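Long-range contacts in haloacid dehalogenase-like hydrolase (Salmonella enterica subsp. enterica serovar Typhi, PDB 4EZE), which probably hydrolyses O-phosphoserine to serine and phosphate with magnesium as cofactor, the last step of serine biosynthesis: residues 32-37 with 68-73; 140-145 with 157-162; 108-113 with 263-268; 222-227 with 239-244; 86-91 with 298-303. All blocks are in the same frame, centred on the assembly; numbering follows the deposited sequence.

From the N terminus, interaction 1 comes first: it closes a short loop in which strand 67-75 of the N-terminal antiparallel sheet returns to the start of helix 34-45. Interaction 5 then opens on helix 81-93 and closes only at strand 299-301, an edge of the six-stranded parallel sheet, so it joins the two sheet systems. The other three contacts nest within it. Interaction 3 pairs the central strands 110-113 and 265-269, and inside its loop lie interactions 2 and 4, one after the other in the chain: a helix pair, and a strand end held to the loop 239-244. These two touch through Thr-157 with Ile-241 and Ile-160 with Val-226.

Interaction 1 of 5, residues 32-37 with 68-73; sequences QDIDTF and AYLKLT
Ala-68, the first residue of 68-73, meets the first turn of helix 34-45 through its methyl group, which lies 3.8 Å from CD1 of Ile-34. The same CD1 also reaches the backbone beside it, close to Ala-68 O and Tyr-69 N. Ile-34 can do this because CG1 lies beside its own backbone N and the chain then runs straight on (chi2 178°), carrying CD1 out over the strand. Tyr-69 points its side chain to the other face of the sheet, where its ring meets Phe-311 edge-to-face and its OH bonds to the C-terminal carboxylate of Leu-317. The contact is thus one of helix on sheet: strand 67-75 lies between strands 56-62 and 23-29 of a four-stranded antiparallel sheet, and helix 34-45 packs against the face that carries Ala-68 and Leu-70. Leu-70 brings both of its methyls to the helix. CD1 faces CG2 of Ile-34 at 4.1 Å, the two side chains running past each other in opposite senses, while CD2 comes to the edge of the Phe-37 ring, 3.9 Å from CD2 of that ring. With CG of Leu-70 anti to the backbone N (chi1 -176°), the fork is turned so that one branch serves each helix residue. Phe-37 also meets Phe-96 edge-to-face. The turn that presents Ile-34 and Phe-37 is capped by Asp-33, whose OD2 takes the Thr-36 N-H through its anti lone pair at 2.9 Å and receives the Thr-36 OG1 hydroxyl from above the carboxylate plane.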
# COMPACT_ATOMS: atom_id res chain seq x y z
N GLN A 32 1.02 12.18 20.30
CA GLN A 32 1.62 13.00 21.34
C GLN A 32 1.06 14.42 21.26
O GLN A 32 0.78 14.92 20.17
CB GLN A 32 3.16 13.00 21.22
CG GLN A 32 3.84 14.08 22.05
CD GLN A 32 5.31 13.80 22.41
OE1 GLN A 32 5.73 14.12 23.53
NE2 GLN A 32 6.10 13.25 21.48
N ASP A 33 0.84 15.05 22.42
CA ASP A 33 0.42 16.45 22.45
C ASP A 33 1.26 17.20 21.41
O ASP A 33 2.50 17.12 21.43
CB ASP A 33 0.65 17.03 23.87
CG ASP A 33 0.38 18.54 23.95
OD1 ASP A 33 -0.78 18.93 24.21
OD2 ASP A 33 1.34 19.33 23.80
N ILE A 34 0.63 17.92 20.50
CA ILE A 34 1.38 18.55 19.41
C ILE A 34 2.39 19.64 19.83
O ILE A 34 3.47 19.77 19.24
CB ILE A 34 0.44 19.04 18.29
CG1 ILE A 34 -0.25 17.84 17.65
CG2 ILE A 34 1.22 19.81 17.23
CD1 ILE A 34 -1.22 18.20 16.55
N ASP A 35 2.07 20.40 20.87
CA ASP A 35 3.03 21.38 21.37
C ASP A 35 4.24 20.72 22.00
O ASP A 35 5.39 21.10 21.73
CB ASP A 35 2.34 22.32 22.35
CG ASP A 35 1.30 23.18 21.67
OD1 ASP A 35 0.26 23.41 22.30
OD2 ASP A 35 1.51 23.60 20.50
N THR A 36 4.00 19.71 22.82
CA THR A 36 5.10 18.91 23.38
C THR A 36 5.95 18.34 22.26
O THR A 36 7.18 18.28 22.35
CB THR A 36 4.58 17.74 24.23
OG1 THR A 36 3.61 18.23 25.17
CG2 THR A 36 5.73 17.08 24.99
N PHE A 37 5.30 17.91 21.18
CA PHE A 37 6.01 17.23 20.12
C PHE A 37 6.83 18.22 19.30
O PHE A 37 7.94 17.94 18.85
CB PHE A 37 5.01 16.48 19.22
CG PHE A 37 5.64 15.89 17.98
CD1 PHE A 37 6.32 14.69 18.04
CD2 PHE A 37 5.51 16.52 16.75
CE1 PHE A 37 6.89 14.15 16.90
CE2 PHE A 37 6.09 15.98 15.61
CZ PHE A 37 6.77 14.79 15.68
N ALA A 68 -5.37 16.13 13.38
CA ALA A 68 -4.55 17.29 13.66
C ALA A 68 -3.10 16.93 13.38
O ALA A 68 -2.64 15.88 13.81
CB ALA A 68 -4.73 17.71 15.11
N TYR A 69 -2.39 17.77 12.64
CA TYR A 69 -0.98 17.51 12.34
C TYR A 69 -0.08 18.73 12.52
O TYR A 69 -0.55 19.85 12.69
CB TYR A 69 -0.83 17.03 10.90
CG TYR A 69 -1.35 18.02 9.92
CD1 TYR A 69 -2.72 18.19 9.76
CD2 TYR A 69 -0.49 18.81 9.17
CE1 TYR A 69 -3.22 19.10 8.86
CE2 TYR A 69 -0.98 19.73 8.26
CZ TYR A 69 -2.35 19.88 8.12
OH TYR A 69 -2.88 20.80 7.24
N LEU A 70 1.22 18.49 12.46
CA LEU A 70 2.22 19.55 12.54
C LEU A 70 2.86 19.72 11.17
O LEU A 70 3.33 18.76 10.58
CB LEU A 70 3.30 19.21 13.57
CG LEU A 70 4.34 20.31 13.79
CD1 LEU A 70 3.74 21.52 14.51
CD2 LEU A 70 5.50 19.75 14.58
N LYS A 71 2.87 20.94 10.65
CA LYS A 71 3.46 21.16 9.34
C LYS A 71 4.76 21.94 9.48
O LYS A 71 4.83 22.93 10.18
CB LYS A 71 2.46 21.88 8.42
CG LYS A 71 3.02 22.19 7.03
CD LYS A 71 1.97 22.90 6.18
CE LYS A 71 2.54 23.47 4.89
NZ LYS A 71 1.51 24.37 4.28
N LEU A 72 5.81 21.49 8.82
CA LEU A 72 7.09 22.14 8.98
C LEU A 72 7.56 22.55 7.60
O LEU A 72 7.57 21.73 6.68
CB LEU A 72 8.12 21.19 9.62
CG LEU A 72 9.58 21.60 9.36
CD1 LEU A 72 9.90 22.91 10.09
CD2 LEU A 72 10.57 20.52 9.77
N THR A 73 7.93 23.82 7.46
CA THR A 73 8.53 24.27 6.21
C THR A 73 9.97 24.61 6.47
O THR A 73 10.29 25.31 7.43
CB THR A 73 7.78 25.46 5.62
OG1 THR A 73 6.38 25.13 5.51
CG2 THR A 73 8.32 25.78 4.26

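Interaction 2 of 5, residues 140-145 with 157-162; sequences AITQQA and TRRIGM
Ile-141 carries most of this contact, reaching from helix 135-146 across to three residues of 157-162. Its CG2 branch lies against the aliphatic stem of the two arginines, 3.7 Å from Arg-159 CG and 3.9 Å from Arg-158 CB. The longer branch points further along the partner, with CD1 3.8 Å from CG of Met-162. The methylene groups of the arginines therefore supply the apolar surface, and their charged ends lie beyond it. Thr-142 adds a lighter touch on one flank, where OG1 is 4.1 Å from CD of Arg-159; that hydroxyl also makes a weak bond back to Ile-138 O in its own helix. Arg-159 bends at chi3 (-67°), which turns its guanidinium away from the isoleucine, and its NE bonds to Ser-155 OG one turn earlier. No hydrogen bond links the two segments. The axes of 140-145 and 157-161 run nearly antiparallel (173°) and approach to 10.1 Å, a helical hairpin, probably of the C1-type cap inserted after the first core strand, as in phosphoserine phosphatases. Helix 152-161 rests on strand 232-237 through Thr-157 and Ile-160, both touching Ile-237, while Leu-150 in the connecting loop packs against Gln-144 and Arg-158.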
# COMPACT_ATOMS: atom_id res chain seq x y z
N ALA A 140 3.88 -24.20 4.79
CA ALA A 140 5.16 -24.85 4.48
C ALA A 140 5.68 -24.46 3.10
O ALA A 140 6.88 -24.29 2.89
CB ALA A 140 5.05 -26.37 4.59
N ILE A 141 4.76 -24.36 2.14
CA ILE A 141 5.13 -23.93 0.81
C ILE A 141 5.72 -22.53 0.95
O ILE A 141 6.76 -22.23 0.37
CB ILE A 141 3.92 -23.96 -0.14
CG1 ILE A 141 3.44 -25.41 -0.32
CG2 ILE A 141 4.25 -23.28 -1.48
CD1 ILE A 141 1.93 -25.58 -0.25
N THR A 142 5.06 -21.70 1.75
CA THR A 142 5.56 -20.35 2.01
C THR A 142 6.96 -20.43 2.59
O THR A 142 7.84 -19.67 2.21
CB THR A 142 4.67 -19.56 2.99
OG1 THR A 142 3.34 -19.46 2.46
CG2 THR A 142 5.23 -18.17 3.20
N GLN A 143 7.15 -21.37 3.51
CA GLN A 143 8.46 -21.69 4.06
C GLN A 143 9.49 -21.83 2.96
O GLN A 143 10.45 -21.08 2.92
CB GLN A 143 8.42 -23.03 4.79
CG GLN A 143 7.27 -23.17 5.77
CD GLN A 143 7.41 -22.21 6.93
OE1 GLN A 143 7.51 -21.00 6.74
NE2 GLN A 143 7.41 -22.75 8.15
N GLN A 144 9.28 -22.75 2.04
CA GLN A 144 10.30 -23.00 1.03
C GLN A 144 10.62 -21.78 0.18
O GLN A 144 11.78 -21.51 -0.10
CB GLN A 144 9.87 -24.14 0.12
CG GLN A 144 9.32 -25.34 0.84
CD GLN A 144 9.05 -26.50 -0.09
OE1 GLN A 144 9.71 -26.66 -1.11
NE2 GLN A 144 8.08 -27.33 0.27
N ALA A 145 9.61 -21.04 -0.25
CA ALA A 145 9.87 -19.87 -1.08
C ALA A 145 10.65 -18.78 -0.37
O ALA A 145 11.57 -18.21 -0.93
CB ALA A 145 8.57 -19.32 -1.63
N THR A 157 1.69 -21.38 -7.62
CA THR A 157 1.04 -22.51 -8.28
C THR A 157 0.78 -23.62 -7.26
O THR A 157 -0.32 -24.19 -7.20
CB THR A 157 1.88 -23.06 -9.47
OG1 THR A 157 3.26 -23.04 -9.12
CG2 THR A 157 1.71 -22.20 -10.70
N ARG A 158 1.81 -23.95 -6.48
CA ARG A 158 1.69 -24.99 -5.45
C ARG A 158 0.53 -24.74 -4.49
O ARG A 158 -0.27 -25.64 -4.23
CB ARG A 158 2.98 -25.12 -4.64
CG ARG A 158 3.84 -26.28 -5.06
CD ARG A 158 5.23 -26.18 -4.44
NE ARG A 158 5.93 -27.46 -4.47
CZ ARG A 158 6.37 -28.05 -5.57
NH1 ARG A 158 6.17 -27.50 -6.76
NH2 ARG A 158 6.99 -29.22 -5.49
N ARG A 159 0.46 -23.53 -3.96
CA ARG A 159 -0.62 -23.21 -3.02
C ARG A 159 -1.99 -23.28 -3.67
O ARG A 159 -2.95 -23.76 -3.06
CB ARG A 159 -0.38 -21.84 -2.37
CG ARG A 159 0.77 -21.89 -1.36
CD ARG A 159 1.05 -20.55 -0.70
NE ARG A 159 1.57 -19.60 -1.67
CZ ARG A 159 1.02 -18.43 -1.93
NH1 ARG A 159 -0.04 -18.03 -1.25
NH2 ARG A 159 1.57 -17.64 -2.85
N ILE A 160 -2.08 -22.80 -4.91
CA ILE A 160 -3.33 -22.89 -5.63
C ILE A 160 -3.67 -24.36 -5.90
O ILE A 160 -4.84 -24.76 -5.81
CB ILE A 160 -3.26 -22.12 -6.97
CG1 ILE A 160 -3.30 -20.62 -6.70
CG2 ILE A 160 -4.38 -22.56 -7.90
CD1 ILE A 160 -4.27 -20.18 -5.63
N GLY A 161 -2.65 -25.16 -6.23
CA GLY A 161 -2.84 -26.59 -6.46
C GLY A 161 -3.42 -27.29 -5.24
O GLY A 161 -4.14 -28.28 -5.37
N MET A 162 -3.11 -26.78 -4.05
CA MET A 162 -3.56 -27.38 -2.79
C MET A 162 -5.02 -27.11 -2.58
O MET A 162 -5.65 -27.74 -1.74
CB MET A 162 -2.82 -26.80 -1.59
CG MET A 162 -1.33 -27.15 -1.50
SD MET A 162 -1.08 -28.84 -0.93
CE MET A 162 -1.99 -28.81 0.61

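Interaction 3 of 5, residues 108-113 with 263-268; sequences NGIIAF and ENIIAC
Strands 110-113 and 265-269 pair in parallel at the centre of the six-stranded sheet of this HAD-like, Rossmann-type fold, with Ile-110 opposite Ile-265 and Phe-113 opposite Cys-268. Immediately after Phe-113 comes Asp-114, the predicted nucleophile, and strand 265-269 leads directly to Asp-270; both aspartates bind the sodium ion. Four backbone bonds zip the strands together, running alternately from one to the other. Ile-110 N donates to Asn-264 O at 3.2 Å, and Ile-266 N returns to Ile-110 O at 2.8 Å. Further along, Ala-112 N meets Ile-266 O, and Cys-268 N meets Ala-112 O. On one face Ile-110, Ala-112 and Ile-265 pack on Leu-251 and Ala-255 of helix 244-258, and Ala-267 on Ala-281. On the other face Ile-111 and Ile-266 lie side by side and point the same way, so like branches pair: CG2 to CG2 at 3.7 Å and CD1 to CD1 at 3.8 Å. The Phe-113 ring has edge-to-face partners in Phe-119 and Phe-306. Beside Ile-266, Cys-268 turns SG next to its backbone N (chi1 -53°), placing the sulfur obliquely to the Phe-113 ring, 3.8 Å from CE1.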
# COMPACT_ATOMS: atom_id res chain seq x y z
N ASN A 108 -4.65 14.19 -10.38
CA ASN A 108 -5.45 13.53 -11.43
C ASN A 108 -4.77 12.29 -11.95
O ASN A 108 -4.63 12.10 -13.16
CB ASN A 108 -5.73 14.49 -12.59
CG ASN A 108 -6.34 15.80 -12.12
OD1 ASN A 108 -5.70 16.86 -12.19
ND2 ASN A 108 -7.56 15.73 -11.60
N GLY A 109 -4.33 11.44 -11.03
CA GLY A 109 -3.53 10.28 -11.40
C GLY A 109 -4.18 8.97 -11.05
O GLY A 109 -5.42 8.83 -11.07
N ILE A 110 -3.34 8.00 -10.74
CA ILE A 110 -3.79 6.70 -10.29
C ILE A 110 -3.26 6.44 -8.89
O ILE A 110 -2.15 6.80 -8.57
CB ILE A 110 -3.20 5.57 -11.15
CG1 ILE A 110 -3.38 5.86 -12.62
CG2 ILE A 110 -3.85 4.25 -10.77
CD1 ILE A 110 -2.49 5.01 -13.50
N ILE A 111 -4.06 5.78 -8.07
CA ILE A 111 -3.54 5.23 -6.84
C ILE A 111 -3.79 3.76 -6.92
O ILE A 111 -4.95 3.35 -6.96
CB ILE A 111 -4.26 5.80 -5.61
CG1 ILE A 111 -4.29 7.31 -5.66
CG2 ILE A 111 -3.57 5.37 -4.33
CD1 ILE A 111 -4.37 7.93 -4.28
N ALA A 112 -2.71 2.97 -6.97
CA ALA A 112 -2.81 1.51 -7.01
C ALA A 112 -2.55 0.93 -5.61
O ALA A 112 -1.67 1.42 -4.89
CB ALA A 112 -1.78 0.95 -7.99
N PHE A 113 -3.30 -0.11 -5.25
CA PHE A 113 -3.09 -0.83 -3.98
C PHE A 113 -2.82 -2.31 -4.21
O PHE A 113 -3.52 -2.96 -4.96
CB PHE A 113 -4.35 -0.77 -3.13
CG PHE A 113 -4.73 0.60 -2.68
CD1 PHE A 113 -4.23 1.11 -1.49
CD2 PHE A 113 -5.62 1.36 -3.42
CE1 PHE A 113 -4.61 2.36 -1.05
CE2 PHE A 113 -6.00 2.62 -3.00
CZ PHE A 113 -5.50 3.12 -1.80
N GLU A 263 4.80 10.79 -12.43
CA GLU A 263 4.84 11.51 -11.18
C GLU A 263 3.44 11.57 -10.60
O GLU A 263 3.24 12.04 -9.48
CB GLU A 263 5.45 12.91 -11.31
CG GLU A 263 4.63 13.92 -12.11
CD GLU A 263 5.27 14.30 -13.45
OE1 GLU A 263 5.39 13.42 -14.34
OE2 GLU A 263 5.66 15.48 -13.61
N ASN A 264 2.44 11.12 -11.35
CA ASN A 264 1.07 11.24 -10.83
C ASN A 264 0.53 9.89 -10.42
O ASN A 264 -0.67 9.71 -10.16
CB ASN A 264 0.17 11.89 -11.86
CG ASN A 264 0.49 13.35 -12.07
OD1 ASN A 264 0.56 14.11 -11.11
ND2 ASN A 264 0.71 13.74 -13.31
N ILE A 265 1.44 8.91 -10.42
CA ILE A 265 1.10 7.55 -10.00
C ILE A 265 1.48 7.32 -8.53
O ILE A 265 2.66 7.38 -8.17
CB ILE A 265 1.84 6.53 -10.85
CG1 ILE A 265 1.43 6.66 -12.31
CG2 ILE A 265 1.56 5.10 -10.37
CD1 ILE A 265 2.17 5.71 -13.21
N ILE A 266 0.48 7.08 -7.71
CA ILE A 266 0.70 6.61 -6.34
C ILE A 266 0.40 5.08 -6.26
O ILE A 266 -0.66 4.62 -6.71
CB ILE A 266 -0.21 7.38 -5.38
CG1 ILE A 266 0.14 8.87 -5.36
CG2 ILE A 266 -0.17 6.79 -3.99
CD1 ILE A 266 -0.99 9.70 -4.79
N ALA A 267 1.33 4.31 -5.70
CA ALA A 267 1.17 2.86 -5.45
C ALA A 267 1.48 2.57 -3.98
O ALA A 267 2.41 3.15 -3.43
CB ALA A 267 2.10 2.07 -6.34
N CYS A 268 0.72 1.67 -3.37
CA CYS A 268 0.87 1.33 -1.94
C CYS A 268 1.04 -0.18 -1.81
O CYS A 268 0.33 -0.93 -2.46
CB CYS A 268 -0.39 1.68 -1.17
SG CYS A 268 -0.99 3.37 -1.36

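Interaction 4 of 5, residues 222-227 with 239-244; sequences FSNTVE and LPIMNA
Asn-224 and Met-242 make the tight part of this contact. The Met-242 N-H points at OD1 of Asn-224 in a nearly straight hydrogen bond of 2.7 Å (166° at the hydrogen), approaching from a direction tilted 33° out of the amide's carbonyl plane. The same oxygen has CG2 of Ile-241 at 3.2 Å, a close apolar neighbour. On its other side the amide is held too, since ND2 bonds to Gly-203 O; the group is thus gripped at both ends and its rotation fixed. Met-242 is folded back at chi2 and chi3, which swings its CE methyl over to the strand, 3.7 Å from Phe-222 CB and close to Ser-223 N. The looser side is at Phe-222, which gives the loop little more than its CB while the ring runs off to touch Thr-250 and Leu-254 of helix 244-258. Ile-241 instead leans on Asn-153 of helix 152-161. Beyond Met-242, the centre of an inverse gamma turn, Asn-243 N-caps helix 244-258 by accepting from Asn-246 N. The contact thus ties edge strand 220-224 of the parallel HAD sheet, around Asn-224, to the loop that brings the chain back from the hairpin 226-237 into the next helix.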
# COMPACT_ATOMS: atom_id res chain seq x y z
N PHE A 222 -6.79 -6.01 -11.01
CA PHE A 222 -6.03 -6.92 -11.84
C PHE A 222 -5.38 -7.90 -10.88
O PHE A 222 -4.84 -7.48 -9.88
CB PHE A 222 -4.89 -6.18 -12.55
CG PHE A 222 -5.36 -5.08 -13.45
CD1 PHE A 222 -5.79 -5.37 -14.74
CD2 PHE A 222 -5.35 -3.76 -13.02
CE1 PHE A 222 -6.22 -4.35 -15.59
CE2 PHE A 222 -5.80 -2.74 -13.85
CZ PHE A 222 -6.23 -3.04 -15.14
N SER A 223 -5.38 -9.19 -11.19
CA SER A 223 -4.57 -10.13 -10.41
C SER A 223 -4.34 -11.38 -11.23
O SER A 223 -4.54 -11.38 -12.46
CB SER A 223 -5.25 -10.46 -9.09
OG SER A 223 -6.49 -11.12 -9.31
N ASN A 224 -3.89 -12.45 -10.57
CA ASN A 224 -3.85 -13.75 -11.24
C ASN A 224 -5.26 -14.24 -11.45
O ASN A 224 -6.18 -13.84 -10.74
CB ASN A 224 -3.11 -14.77 -10.41
CG ASN A 224 -1.63 -14.63 -10.51
OD1 ASN A 224 -1.06 -14.79 -11.58
ND2 ASN A 224 -0.97 -14.35 -9.37
N THR A 225 -5.44 -15.10 -12.44
CA THR A 225 -6.77 -15.62 -12.69
C THR A 225 -6.73 -17.13 -12.53
O THR A 225 -5.91 -17.80 -13.16
CB THR A 225 -7.30 -15.24 -14.09
OG1 THR A 225 -6.90 -13.89 -14.40
CG2 THR A 225 -8.82 -15.31 -14.12
N VAL A 226 -7.58 -17.66 -11.66
CA VAL A 226 -7.71 -19.12 -11.54
C VAL A 226 -9.13 -19.49 -11.86
O VAL A 226 -10.07 -19.02 -11.21
CB VAL A 226 -7.32 -19.59 -10.14
CG1 VAL A 226 -7.43 -21.11 -10.06
CG2 VAL A 226 -5.90 -19.11 -9.84
N GLU A 227 -9.31 -20.30 -12.90
CA GLU A 227 -10.64 -20.59 -13.41
C GLU A 227 -11.45 -21.36 -12.38
O GLU A 227 -10.93 -22.18 -11.64
CB GLU A 227 -10.56 -21.41 -14.70
CG GLU A 227 -11.93 -21.81 -15.22
CD GLU A 227 -11.86 -22.96 -16.22
OE1 GLU A 227 -10.83 -23.66 -16.30
OE2 GLU A 227 -12.86 -23.17 -16.93
N LEU A 239 -1.81 -17.88 -17.70
CA LEU A 239 -0.38 -17.48 -17.87
C LEU A 239 -0.24 -16.32 -18.85
O LEU A 239 -1.03 -16.21 -19.79
CB LEU A 239 0.44 -18.64 -18.42
CG LEU A 239 0.19 -19.98 -17.73
CD1 LEU A 239 1.07 -21.01 -18.42
CD2 LEU A 239 0.46 -19.87 -16.22
N PRO A 240 0.77 -15.45 -18.65
CA PRO A 240 1.83 -15.49 -17.64
C PRO A 240 1.30 -15.05 -16.27
O PRO A 240 0.35 -14.27 -16.19
CB PRO A 240 2.83 -14.46 -18.16
CG PRO A 240 1.94 -13.40 -18.81
CD PRO A 240 0.74 -14.15 -19.36
N ILE A 241 1.92 -15.56 -15.20
CA ILE A 241 1.43 -15.33 -13.84
C ILE A 241 1.78 -13.91 -13.42
O ILE A 241 2.82 -13.40 -13.82
CB ILE A 241 2.03 -16.37 -12.87
CG1 ILE A 241 1.28 -17.70 -13.00
CG2 ILE A 241 1.98 -15.88 -11.42
CD1 ILE A 241 2.17 -18.90 -12.83
N MET A 242 0.91 -13.30 -12.61
CA MET A 242 1.12 -11.94 -12.13
C MET A 242 2.16 -11.93 -11.02
O MET A 242 1.81 -11.92 -9.85
CB MET A 242 -0.20 -11.36 -11.61
CG MET A 242 -0.11 -9.91 -11.12
SD MET A 242 -0.13 -8.66 -12.45
CE MET A 242 -1.90 -8.39 -12.63
N ASN A 243 3.43 -11.95 -11.38
CA ASN A 243 4.49 -11.85 -10.38
C ASN A 243 4.83 -10.39 -10.17
O ASN A 243 4.05 -9.51 -10.55
CB ASN A 243 5.75 -12.63 -10.82
CG ASN A 243 6.28 -12.16 -12.16
OD1 ASN A 243 5.89 -11.11 -12.68
ND2 ASN A 243 7.19 -12.95 -12.73
N ALA A 244 6.00 -10.14 -9.56
CA ALA A 244 6.36 -8.80 -9.12
C ALA A 244 6.57 -7.88 -10.32
O ALA A 244 6.01 -6.79 -10.39
CB ALA A 244 7.61 -8.84 -8.23

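Interaction 5 of 5, residues 86-91 with 298-303; sequences YLRELS and HHQINY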
# COMPACT_ATOMS: atom_id res chain seq x y z
N TYR A 86 17.81 9.93 9.57
CA TYR A 86 17.65 10.33 10.96
C TYR A 86 16.18 10.61 11.32
O TYR A 86 15.70 10.23 12.39
CB TYR A 86 18.56 11.53 11.29
CG TYR A 86 18.50 12.01 12.75
CD1 TYR A 86 19.05 11.25 13.78
CD2 TYR A 86 17.90 13.22 13.09
CE1 TYR A 86 19.00 11.67 15.09
CE2 TYR A 86 17.85 13.66 14.42
CZ TYR A 86 18.41 12.87 15.41
OH TYR A 86 18.38 13.26 16.73
N LEU A 87 15.45 11.27 10.43
CA LEU A 87 14.04 11.54 10.72
C LEU A 87 13.27 10.20 10.91
O LEU A 87 12.56 9.98 11.91
CB LEU A 87 13.44 12.39 9.60
CG LEU A 87 12.10 13.06 9.90
CD1 LEU A 87 12.12 13.78 11.23
CD2 LEU A 87 11.71 14.02 8.79
N ARG A 88 13.48 9.29 9.96
CA ARG A 88 12.88 7.97 9.97
C ARG A 88 13.21 7.21 11.24
O ARG A 88 12.31 6.69 11.89
CB ARG A 88 13.36 7.17 8.76
CG ARG A 88 12.76 5.74 8.71
CD ARG A 88 11.23 5.78 8.72
NE ARG A 88 10.68 6.35 7.48
CZ ARG A 88 9.47 6.91 7.34
NH1 ARG A 88 8.62 7.03 8.37
NH2 ARG A 88 9.10 7.36 6.13
N GLU A 89 14.48 7.13 11.61
CA GLU A 89 14.84 6.41 12.82
C GLU A 89 14.13 7.00 14.04
O GLU A 89 13.67 6.30 14.95
CB GLU A 89 16.36 6.45 13.03
CG GLU A 89 16.80 6.30 14.49
CD GLU A 89 18.29 6.58 14.68
OE1 GLU A 89 19.10 6.13 13.85
OE2 GLU A 89 18.65 7.24 15.67
N LEU A 90 14.05 8.32 14.03
CA LEU A 90 13.42 9.07 15.10
C LEU A 90 11.93 8.81 15.14
O LEU A 90 11.30 8.84 16.20
CB LEU A 90 13.66 10.55 14.85
CG LEU A 90 13.38 11.53 15.97
CD1 LEU A 90 14.14 11.10 17.22
CD2 LEU A 90 13.86 12.89 15.51
N SER A 91 11.35 8.57 13.97
CA SER A 91 9.91 8.41 13.91
C SER A 91 9.59 7.05 14.44
O SER A 91 8.49 6.81 14.95
CB SER A 91 9.41 8.54 12.48
OG SER A 91 9.71 7.37 11.72
N HIS A 298 10.63 5.25 1.06
CA HIS A 298 10.78 6.28 2.07
C HIS A 298 9.51 7.03 2.45
O HIS A 298 9.46 7.72 3.48
CB HIS A 298 11.87 7.25 1.62
CG HIS A 298 13.20 6.59 1.46
ND1 HIS A 298 14.35 7.28 1.13
CD2 HIS A 298 13.57 5.29 1.61
CE1 HIS A 298 15.36 6.43 1.06
NE2 HIS A 298 14.92 5.22 1.34
N HIS A 299 8.47 6.87 1.64
CA HIS A 299 7.12 7.26 2.09
C HIS A 299 6.53 6.05 2.81
O HIS A 299 6.49 4.96 2.25
CB HIS A 299 6.24 7.60 0.90
CG HIS A 299 6.63 8.86 0.19
ND1 HIS A 299 6.74 10.07 0.84
CD2 HIS A 299 6.85 9.12 -1.13
CE1 HIS A 299 7.04 11.02 -0.04
NE2 HIS A 299 7.12 10.46 -1.24
N GLN A 300 6.06 6.23 4.05
CA GLN A 300 5.56 5.09 4.81
C GLN A 300 4.40 5.46 5.68
O GLN A 300 4.30 6.58 6.22
CB GLN A 300 6.66 4.50 5.72
CG GLN A 300 7.96 4.09 5.02
CD GLN A 300 9.05 3.71 6.01
OE1 GLN A 300 8.79 3.64 7.21
NE2 GLN A 300 10.27 3.49 5.51
N ILE A 301 3.51 4.50 5.87
CA ILE A 301 2.58 4.61 6.96
C ILE A 301 2.84 3.48 7.93
O ILE A 301 2.71 2.30 7.59
CB ILE A 301 1.13 4.60 6.47
CG1 ILE A 301 0.91 5.77 5.52
CG2 ILE A 301 0.19 4.74 7.66
CD1 ILE A 301 -0.38 5.65 4.72
N ASN A 302 3.18 3.84 9.16
CA ASN A 302 3.56 2.84 10.15
C ASN A 302 2.65 2.81 11.35
O ASN A 302 2.52 1.75 11.95
CB ASN A 302 5.01 3.06 10.62
CG ASN A 302 5.99 2.88 9.49
OD1 ASN A 302 5.82 1.95 8.71
ND2 ASN A 302 7.00 3.76 9.37
N TYR A 303 2.05 3.93 11.72
CA TYR A 303 1.23 3.97 12.94
C TYR A 303 -0.18 4.53 12.78
O TYR A 303 -0.85 4.77 13.77
CB TYR A 303 1.94 4.77 14.06
CG TYR A 303 3.34 4.29 14.32
CD1 TYR A 303 3.59 3.18 15.11
CD2 TYR A 303 4.42 4.96 13.77
CE1 TYR A 303 4.88 2.72 15.32
CE2 TYR A 303 5.71 4.54 13.98
CZ TYR A 303 5.95 3.42 14.75
OH TYR A 303 7.26 3.04 14.91
O HOH W 1 7.21 5.98 10.95
O HOH W 2 5.67 7.67 8.32
O HOH W 3 6.85 8.79 5.12
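Arg-88 and Gln-300 meet by stacking: the side-chain amide lies over one face of the guanidinium, their planes 12° apart, with OE1 3.2 Å above the centre of the group. The arginine chain leaves trans to N (chi1 180°) and then bends at chi2 and chi3, which lays the guanidinium flat along Gln-300. OE1 does not bond to it; instead it accepts from ND2 of Asn-302 at 2.8 Å in a straight bond lying in both amide planes, and NE2 bonds to Ile-297 O, so the amide's orientation is set from both ends. Direct polar contact across the interface is limited. NH2 of Arg-88 gives a weak bond of 2.7 Å to His-298 O at the guanidinium edge, and NE turns back to Tyr-84 OH in its own helix. Here helix 81-93, which flanks the N-terminal antiparallel sheet, meets strand 299-301, an edge of the parallel HAD sheet, so the contact spans the junction between the two. Three waters link the two segments. Water 3 bridges Arg-88 NH2 and Gln-300 N, accepting from both at 2.9 Å, while water 2 takes a hydrogen from Arg-88 NH1. Water 1 accepts from Asn-302 ND2 and donates to Ser-91 OG, whose own proton goes to Arg-88 O at 2.7 Å. A looser van der Waals touch follows, CE2 of Tyr-303 lying 3.7 Å from Ser-91 O, which sits oblique to the ring.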